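Local coordinates for protein aminotransferase (PDB 3IF2) that probably transfers amino groups between amino acids and 2-oxo acids, perhaps from valine to pyruvate, using pyridoxal 5'-phosphate as cofactor, at residues N41-F52 against L274-M282; F88-H99 against A316-K326. All coordinates share one frame; numbering follows the deposited sequence.

Contact 1 (N41-F52 against L274-M282); sequences NPAKIDAVNELF and LSKIGLPGM. With PLP (pyridoxal-5'-phosphate), chain C.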
# COMPACT_ATOMS: atom_id res chain seq x y z
N ASN A 41 15.68 0.36 -10.25
CA ASN A 41 14.62 0.49 -11.27
C ASN A 41 15.01 -0.38 -12.46
O ASN A 41 16.18 -0.32 -12.87
CB ASN A 41 14.43 1.95 -11.73
CG ASN A 41 13.03 2.22 -12.35
OD1 ASN A 41 12.02 2.32 -11.64
ND2 ASN A 41 12.97 2.36 -13.68
N PRO A 42 14.08 -1.19 -13.03
CA PRO A 42 14.40 -1.96 -14.27
C PRO A 42 14.65 -1.08 -15.48
O PRO A 42 14.21 0.07 -15.50
CB PRO A 42 13.13 -2.76 -14.51
CG PRO A 42 12.05 -1.83 -13.98
CD PRO A 42 12.64 -1.34 -12.69
N ALA A 43 15.32 -1.63 -16.49
CA ALA A 43 15.68 -0.92 -17.75
C ALA A 43 14.47 -0.53 -18.60
O ALA A 43 13.39 -1.07 -18.40
CB ALA A 43 16.59 -1.81 -18.59
N LYS A 44 14.66 0.40 -19.54
CA LYS A 44 13.63 0.80 -20.52
C LYS A 44 13.82 -0.05 -21.77
O LYS A 44 14.63 0.29 -22.63
CB LYS A 44 13.72 2.31 -20.87
N ILE A 45 13.11 -1.18 -21.87
CA ILE A 45 13.23 -2.11 -23.02
C ILE A 45 12.12 -1.80 -24.04
O ILE A 45 10.95 -2.08 -23.81
CB ILE A 45 13.22 -3.58 -22.57
CG1 ILE A 45 14.24 -3.81 -21.41
CG2 ILE A 45 13.53 -4.46 -23.75
CD1 ILE A 45 14.26 -5.23 -20.85
N ASP A 46 12.48 -1.21 -25.17
CA ASP A 46 11.49 -0.77 -26.19
C ASP A 46 10.44 -1.81 -26.56
O ASP A 46 9.25 -1.47 -26.65
CB ASP A 46 12.18 -0.26 -27.48
CG ASP A 46 12.99 1.04 -27.27
OD1 ASP A 46 12.75 1.76 -26.28
OD2 ASP A 46 13.87 1.34 -28.11
N ALA A 47 10.86 -3.07 -26.75
CA ALA A 47 9.95 -4.14 -27.14
C ALA A 47 8.89 -4.39 -26.07
O ALA A 47 7.76 -4.70 -26.41
CB ALA A 47 10.68 -5.42 -27.49
N VAL A 48 9.27 -4.23 -24.79
CA VAL A 48 8.37 -4.41 -23.65
C VAL A 48 7.32 -3.30 -23.58
O VAL A 48 6.14 -3.57 -23.37
CB VAL A 48 9.15 -4.47 -22.29
CG1 VAL A 48 8.19 -4.59 -21.12
CG2 VAL A 48 10.16 -5.63 -22.26
N ASN A 49 7.77 -2.06 -23.73
CA ASN A 49 6.89 -0.91 -23.70
C ASN A 49 5.91 -0.84 -24.87
O ASN A 49 4.78 -0.35 -24.70
CB ASN A 49 7.71 0.36 -23.53
CG ASN A 49 8.38 0.43 -22.15
OD1 ASN A 49 7.87 -0.14 -21.18
ND2 ASN A 49 9.52 1.11 -22.08
N GLU A 50 6.34 -1.33 -26.04
CA GLU A 50 5.44 -1.45 -27.19
C GLU A 50 4.28 -2.40 -26.87
O GLU A 50 3.13 -2.07 -27.20
CB GLU A 50 6.19 -1.93 -28.44
CG GLU A 50 6.95 -0.80 -29.11
CD GLU A 50 8.18 -1.24 -29.90
OE1 GLU A 50 8.40 -2.46 -30.14
OE2 GLU A 50 8.95 -0.32 -30.26
N LEU A 51 4.58 -3.56 -26.26
CA LEU A 51 3.53 -4.51 -25.88
C LEU A 51 2.59 -3.92 -24.80
O LEU A 51 1.37 -4.09 -24.87
CB LEU A 51 4.10 -5.84 -25.41
CG LEU A 51 3.14 -6.93 -24.88
CD1 LEU A 51 1.94 -7.20 -25.81
CD2 LEU A 51 3.93 -8.20 -24.61
N PHE A 52 3.20 -3.27 -23.80
CA PHE A 52 2.45 -2.59 -22.77
C PHE A 52 1.54 -1.49 -23.34
O PHE A 52 0.38 -1.43 -22.94
CB PHE A 52 3.36 -2.00 -21.67
CG PHE A 52 4.04 -3.04 -20.77
CD1 PHE A 52 3.51 -4.34 -20.54
CD2 PHE A 52 5.17 -2.67 -20.05
CE1 PHE A 52 4.15 -5.25 -19.70
CE2 PHE A 52 5.80 -3.58 -19.18
CZ PHE A 52 5.28 -4.87 -19.02
N LEU A 274 5.25 -7.67 -10.54
CA LEU A 274 5.18 -7.10 -11.90
C LEU A 274 6.21 -5.97 -12.08
O LEU A 274 6.32 -5.40 -13.17
CB LEU A 274 3.77 -6.59 -12.21
CG LEU A 274 2.60 -7.57 -12.24
CD1 LEU A 274 1.30 -6.83 -12.70
CD2 LEU A 274 2.92 -8.74 -13.15
N SER A 275 6.97 -5.64 -11.04
CA SER A 275 7.95 -4.55 -11.10
C SER A 275 9.10 -4.80 -12.08
O SER A 275 9.41 -3.95 -12.92
CB SER A 275 8.52 -4.26 -9.71
OG SER A 275 7.48 -3.89 -8.84
N LYS A 276 9.65 -6.00 -12.02
CA LYS A 276 10.83 -6.31 -12.82
C LYS A 276 10.56 -6.82 -14.23
O LYS A 276 11.50 -7.05 -14.98
CB LYS A 276 11.80 -7.16 -12.00
CG LYS A 276 12.06 -6.58 -10.55
CD LYS A 276 12.71 -5.17 -10.53
CE LYS A 276 12.69 -4.53 -9.14
NZ LYS A 276 13.07 -5.48 -8.07
N ILE A 277 9.28 -6.97 -14.60
CA ILE A 277 8.91 -7.20 -15.99
C ILE A 277 8.80 -5.83 -16.67
O ILE A 277 8.69 -5.79 -17.89
CB ILE A 277 7.61 -8.08 -16.22
CG1 ILE A 277 6.29 -7.39 -15.84
CG2 ILE A 277 7.72 -9.37 -15.45
CD1 ILE A 277 5.03 -8.19 -16.24
N GLY A 278 8.81 -4.74 -15.89
CA GLY A 278 8.74 -3.36 -16.36
C GLY A 278 7.59 -2.49 -15.86
O GLY A 278 7.42 -1.41 -16.40
N LEU A 279 6.83 -2.92 -14.84
CA LEU A 279 5.68 -2.13 -14.30
C LEU A 279 5.81 -1.77 -12.81
O LEU A 279 4.83 -1.88 -12.05
CB LEU A 279 4.37 -2.90 -14.53
CG LEU A 279 4.00 -3.31 -15.96
CD1 LEU A 279 2.83 -4.30 -15.97
CD2 LEU A 279 3.72 -2.07 -16.82
N PRO A 280 7.00 -1.27 -12.38
CA PRO A 280 7.19 -0.98 -10.97
C PRO A 280 6.31 0.15 -10.46
O PRO A 280 5.96 0.15 -9.28
CB PRO A 280 8.66 -0.59 -10.89
CG PRO A 280 8.91 0.07 -12.18
CD PRO A 280 8.16 -0.79 -13.16
N GLY A 281 5.95 1.08 -11.34
CA GLY A 281 5.10 2.21 -10.98
C GLY A 281 3.69 1.84 -10.58
O GLY A 281 3.03 2.60 -9.89
N MSE A 282 3.25 0.66 -11.03
CA MSE A 282 1.93 0.11 -10.71
C MSE A 282 1.82 -0.56 -9.34
O MSE A 282 0.70 -0.74 -8.87
CB MSE A 282 1.54 -0.91 -11.77
CG MSE A 282 1.51 -0.43 -13.21
SE MSE A 282 0.29 1.04 -13.49
CE MSE A 282 -0.21 0.39 -15.25
N1 PLP C . 12.62 -8.51 -4.10
C2 PLP C . 13.88 -8.17 -4.55
C2A PLP C . 14.93 -9.23 -4.54
C3 PLP C . 14.12 -6.85 -5.02
O3 PLP C . 15.36 -6.47 -5.48
C4 PLP C . 13.09 -5.89 -4.99
C4A PLP C . 13.48 -4.44 -5.24
O4A PLP C . 12.84 -3.72 -6.02
C5 PLP C . 11.79 -6.28 -4.51
C6 PLP C . 11.60 -7.60 -4.08
C5A PLP C . 10.60 -5.30 -4.40
O4P PLP C . 9.83 -5.20 -5.58
P PLP C . 8.39 -4.50 -5.57
O1P PLP C . 7.83 -3.96 -4.28
O2P PLP C . 7.52 -5.61 -6.05
O3P PLP C . 8.50 -3.38 -6.53
O HOH W 1 8.93 -0.89 -18.73

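Contact 2 (F88-H99 against A316-K326); sequences FIDALVGFFNRH and ATPLVANDRIK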
# COMPACT_ATOMS: atom_id res chain seq x y z
N PHE A 88 -7.59 -11.13 -12.44
CA PHE A 88 -6.13 -11.37 -12.44
C PHE A 88 -5.75 -12.65 -11.65
O PHE A 88 -4.93 -13.44 -12.13
CB PHE A 88 -5.37 -10.13 -11.92
CG PHE A 88 -3.86 -10.20 -12.07
CD1 PHE A 88 -3.27 -10.55 -13.30
CD2 PHE A 88 -3.03 -9.80 -11.02
CE1 PHE A 88 -1.89 -10.55 -13.46
CE2 PHE A 88 -1.66 -9.79 -11.16
CZ PHE A 88 -1.07 -10.17 -12.38
N ILE A 89 -6.36 -12.84 -10.48
CA ILE A 89 -6.14 -14.06 -9.69
C ILE A 89 -6.57 -15.32 -10.48
O ILE A 89 -5.82 -16.29 -10.50
CB ILE A 89 -6.83 -14.01 -8.26
CG1 ILE A 89 -6.07 -13.04 -7.33
CG2 ILE A 89 -6.95 -15.42 -7.61
CD1 ILE A 89 -6.84 -12.69 -6.08
N ASP A 90 -7.75 -15.29 -11.11
CA ASP A 90 -8.23 -16.45 -11.91
C ASP A 90 -7.28 -16.75 -13.07
O ASP A 90 -6.98 -17.92 -13.31
CB ASP A 90 -9.66 -16.24 -12.47
CG ASP A 90 -10.73 -16.20 -11.40
OD1 ASP A 90 -10.64 -16.90 -10.36
OD2 ASP A 90 -11.71 -15.46 -11.63
N ALA A 91 -6.81 -15.71 -13.75
CA ALA A 91 -5.82 -15.85 -14.84
C ALA A 91 -4.53 -16.52 -14.32
O ALA A 91 -4.02 -17.46 -14.94
CB ALA A 91 -5.50 -14.50 -15.45
N LEU A 92 -4.04 -16.03 -13.18
CA LEU A 92 -2.85 -16.57 -12.50
C LEU A 92 -3.03 -18.04 -12.08
O LEU A 92 -2.12 -18.85 -12.29
CB LEU A 92 -2.44 -15.70 -11.29
CG LEU A 92 -1.83 -14.31 -11.59
CD1 LEU A 92 -1.77 -13.45 -10.33
CD2 LEU A 92 -0.44 -14.45 -12.26
N VAL A 93 -4.21 -18.39 -11.55
CA VAL A 93 -4.56 -19.78 -11.21
C VAL A 93 -4.39 -20.67 -12.44
O VAL A 93 -3.66 -21.66 -12.40
CB VAL A 93 -6.02 -19.90 -10.66
CG1 VAL A 93 -6.49 -21.35 -10.63
CG2 VAL A 93 -6.15 -19.24 -9.27
N GLY A 94 -5.07 -20.30 -13.53
CA GLY A 94 -4.98 -21.04 -14.79
C GLY A 94 -3.55 -21.18 -15.29
O GLY A 94 -3.09 -22.29 -15.60
N PHE A 95 -2.84 -20.05 -15.31
CA PHE A 95 -1.42 -19.95 -15.73
C PHE A 95 -0.46 -20.87 -14.95
O PHE A 95 0.31 -21.63 -15.58
CB PHE A 95 -0.97 -18.48 -15.61
CG PHE A 95 0.45 -18.23 -16.02
CD1 PHE A 95 1.48 -18.31 -15.08
CD2 PHE A 95 0.75 -17.90 -17.34
CE1 PHE A 95 2.79 -18.09 -15.45
CE2 PHE A 95 2.06 -17.66 -17.72
CZ PHE A 95 3.09 -17.77 -16.78
N PHE A 96 -0.48 -20.80 -13.61
CA PHE A 96 0.38 -21.68 -12.81
C PHE A 96 0.00 -23.16 -12.95
O PHE A 96 0.90 -24.02 -13.00
CB PHE A 96 0.41 -21.26 -11.34
CG PHE A 96 1.13 -19.96 -11.09
CD1 PHE A 96 2.48 -19.83 -11.38
CD2 PHE A 96 0.47 -18.86 -10.54
CE1 PHE A 96 3.15 -18.63 -11.16
CE2 PHE A 96 1.14 -17.67 -10.30
CZ PHE A 96 2.49 -17.56 -10.61
N ASN A 97 -1.30 -23.45 -13.01
CA ASN A 97 -1.78 -24.84 -13.20
C ASN A 97 -1.41 -25.41 -14.59
O ASN A 97 -1.10 -26.59 -14.68
CB ASN A 97 -3.30 -24.95 -12.93
CG ASN A 97 -3.66 -24.84 -11.45
OD1 ASN A 97 -2.85 -25.09 -10.58
ND2 ASN A 97 -4.89 -24.47 -11.18
N ARG A 98 -1.45 -24.58 -15.64
CA ARG A 98 -1.01 -24.97 -17.01
C ARG A 98 0.46 -25.32 -17.03
O ARG A 98 0.84 -26.34 -17.59
CB ARG A 98 -1.14 -23.80 -18.03
CG ARG A 98 -2.50 -23.54 -18.62
CD ARG A 98 -2.42 -22.70 -19.94
NE ARG A 98 -1.85 -21.34 -19.83
CZ ARG A 98 -2.49 -20.26 -19.34
NH1 ARG A 98 -3.71 -20.34 -18.79
NH2 ARG A 98 -1.86 -19.08 -19.36
N HIS A 99 1.27 -24.45 -16.44
CA HIS A 99 2.72 -24.57 -16.48
C HIS A 99 3.39 -25.45 -15.40
O HIS A 99 4.50 -25.94 -15.65
CB HIS A 99 3.35 -23.17 -16.51
CG HIS A 99 3.04 -22.40 -17.75
ND1 HIS A 99 3.48 -22.80 -19.00
CD2 HIS A 99 2.34 -21.26 -17.95
CE1 HIS A 99 3.07 -21.94 -19.90
NE2 HIS A 99 2.36 -21.00 -19.30
N ALA A 316 -1.67 -6.75 -16.92
CA ALA A 316 -1.08 -8.09 -16.93
C ALA A 316 -2.03 -9.24 -17.17
O ALA A 316 -1.59 -10.28 -17.70
CB ALA A 316 -0.29 -8.32 -15.64
N THR A 317 -3.31 -9.06 -16.83
CA THR A 317 -4.34 -10.12 -16.97
C THR A 317 -4.37 -10.79 -18.36
O THR A 317 -4.20 -11.99 -18.43
CB THR A 317 -5.75 -9.63 -16.50
OG1 THR A 317 -5.70 -9.37 -15.09
CG2 THR A 317 -6.85 -10.65 -16.78
N PRO A 318 -4.53 -10.00 -19.46
CA PRO A 318 -4.54 -10.62 -20.78
C PRO A 318 -3.20 -11.23 -21.20
O PRO A 318 -3.21 -12.23 -21.91
CB PRO A 318 -4.95 -9.47 -21.73
CG PRO A 318 -4.64 -8.23 -20.98
CD PRO A 318 -4.93 -8.59 -19.55
N LEU A 319 -2.08 -10.65 -20.76
CA LEU A 319 -0.75 -11.18 -21.08
C LEU A 319 -0.46 -12.51 -20.32
O LEU A 319 0.40 -13.29 -20.76
CB LEU A 319 0.36 -10.13 -20.81
CG LEU A 319 0.20 -8.72 -21.42
CD1 LEU A 319 1.35 -7.81 -21.04
CD2 LEU A 319 0.07 -8.76 -22.92
N VAL A 320 -1.15 -12.74 -19.19
CA VAL A 320 -1.06 -14.01 -18.43
C VAL A 320 -1.95 -15.04 -19.14
O VAL A 320 -1.51 -16.17 -19.42
CB VAL A 320 -1.47 -13.84 -16.92
CG1 VAL A 320 -1.66 -15.18 -16.23
CG2 VAL A 320 -0.47 -13.00 -16.19
N ALA A 321 -3.19 -14.64 -19.46
CA ALA A 321 -4.17 -15.49 -20.18
C ALA A 321 -3.62 -16.13 -21.44
O ALA A 321 -3.89 -17.32 -21.69
CB ALA A 321 -5.45 -14.71 -20.52
N ASN A 322 -2.84 -15.39 -22.22
CA ASN A 322 -2.30 -15.91 -23.49
C ASN A 322 -0.79 -16.25 -23.47
O ASN A 322 -0.17 -16.39 -24.54
CB ASN A 322 -2.64 -14.92 -24.62
CG ASN A 322 -1.84 -13.62 -24.54
OD1 ASN A 322 -0.91 -13.46 -23.74
ND2 ASN A 322 -2.20 -12.68 -25.39
N ASP A 323 -0.20 -16.34 -22.28
CA ASP A 323 1.24 -16.59 -22.07
C ASP A 323 2.21 -15.56 -22.67
O ASP A 323 3.42 -15.80 -22.63
CB ASP A 323 1.64 -18.03 -22.48
CG ASP A 323 1.06 -19.11 -21.57
OD1 ASP A 323 0.61 -18.82 -20.43
OD2 ASP A 323 1.05 -20.30 -21.99
N ARG A 324 1.74 -14.41 -23.16
CA ARG A 324 2.67 -13.40 -23.71
C ARG A 324 3.58 -12.82 -22.64
O ARG A 324 4.65 -12.35 -22.98
CB ARG A 324 1.97 -12.29 -24.51
CG ARG A 324 1.43 -12.75 -25.87
CD ARG A 324 0.90 -11.59 -26.70
NE ARG A 324 1.99 -10.85 -27.35
CZ ARG A 324 1.86 -9.79 -28.16
NH1 ARG A 324 0.64 -9.26 -28.43
NH2 ARG A 324 2.96 -9.23 -28.69
N ILE A 325 3.16 -12.85 -21.36
CA ILE A 325 4.00 -12.41 -20.23
C ILE A 325 5.30 -13.27 -20.16
O ILE A 325 6.38 -12.73 -19.94
CB ILE A 325 3.19 -12.36 -18.86
CG1 ILE A 325 3.92 -11.50 -17.82
CG2 ILE A 325 2.86 -13.75 -18.34
CD1 ILE A 325 3.17 -11.33 -16.49
N LYS A 326 5.16 -14.57 -20.41
CA LYS A 326 6.27 -15.52 -20.45
C LYS A 326 7.17 -15.30 -21.69
O LYS A 326 8.40 -15.30 -21.58
CB LYS A 326 5.73 -16.96 -20.42
CG LYS A 326 6.74 -18.02 -20.04
CD LYS A 326 6.09 -19.42 -19.91
CE LYS A 326 7.02 -20.45 -19.26
NZ LYS A 326 8.36 -20.51 -19.92

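Contact 1 (N41-F52 against L274-M282)
Phe-52 and Leu-279 approach from opposite directions, and methyl CD2 of Leu-279 settles over one face of the Phe-52 ring, 3.7 Å from its centroid: a CH-pi contact displaced toward the rim. At the ring's edge the carbonyl oxygen of Ile-277 lies 3.7 Å from Phe-52 CZ. One turn earlier on the helix, a chi1 of 177° brings Val-48 CG1 to 3.5 Å from Ile-277 O. With an alanine at Phe-52, Leu-279 CD2 would probably lose the surface it rests on, and a gap would open beside Ile-277. Gly-278 passes close to Phe-52 and Val-48, where a CB would be tight, and its phi of 122° by itself calls for glycine. A water bridges Asn-49 OD1 and Gly-278 O. Nearer the cofactor, Pro-42 CG packs 3.5 Å from Ser-275 O, while Asn-41 OD1 turns to the backbone of Tyr-79 of the second subunit. Behind these contacts, a type I turn from Ser-275 to Gly-278 directs Ser-275 OG to phosphate oxygen O3P (2.6 Å) and Lys-276 NZ to aldehyde oxygen O4A (2.7 Å) of PLP, the serine-lysine layout of a fold type I aminotransferase site.

Contact 2 (F88-H99 against A316-K326)
Phe-95 lies across Val-320 and Asp-323, and its partners change from CB outward. CB starts the contact, 3.4 Å from Val-320 CG1, and CG is still against that methyl. A chi1 of -179° carries the ring on past the end of helix 311-321, where CD2 comes within 3.2 Å of Asp-323 OD1. Farther out, CE2 meets Ile-325 CG2 at 4.0 Å, while CD2 of His-99, one turn on, lies over the centre of a ring face. The methyls of Val-320 in return form a knob in the hole between Phe-88, Ala-91, Leu-92 and Phe-95.

Asp-323 OD1, beside the Phe-95 ring, is gripped twice. Arg-98 NH2 gives it a nearly straight salt bridge of 2.7 Å, and His-99 NE2 a hydrogen bond of 3.0 Å, the two donors arriving from opposite faces of the carboxylate plane. Such pairing probably favours a negative aspartate. Lys-326 CD makes a CH-pi contact over one face of the His-99 imidazole, offset toward the rim.

Helix 88-99 runs nearly parallel to helix 316-321, their axes 22° apart. Phe-88 and Leu-92 touch strand 285-288 as well as Val-320, whereas Ile-89 and Val-93, pointing away from this contact, pack on strand 109-112, so the helix lies between the sheet and the junction of helices 311-321 and 324-351.

In the fold
Contacts 1 and 2 have centres about 17 Å apart, yet they share a packed boundary. Ile-277 CD1 meets Ile-325 CD1 at 3.7 Å, and Leu-274 CD1 meets Ala-316 CB at the same distance, so the loop carrying the cofactor-binding serine and lysine also rests on the helices of contact 2. On another side, Leu-51 CD1 reaches Leu-319 CD2 at 3.8 Å, while Arg-324 adds a salt bridge to Glu-54 of helix 46-60. Contact 1 binds PLP directly; contact 2 stands behind it, the Phe-88 side chain about 11 Å from the cofactor. Along the chain the segments of the two contacts alternate, so each contact joins an early part of the sequence to a later one.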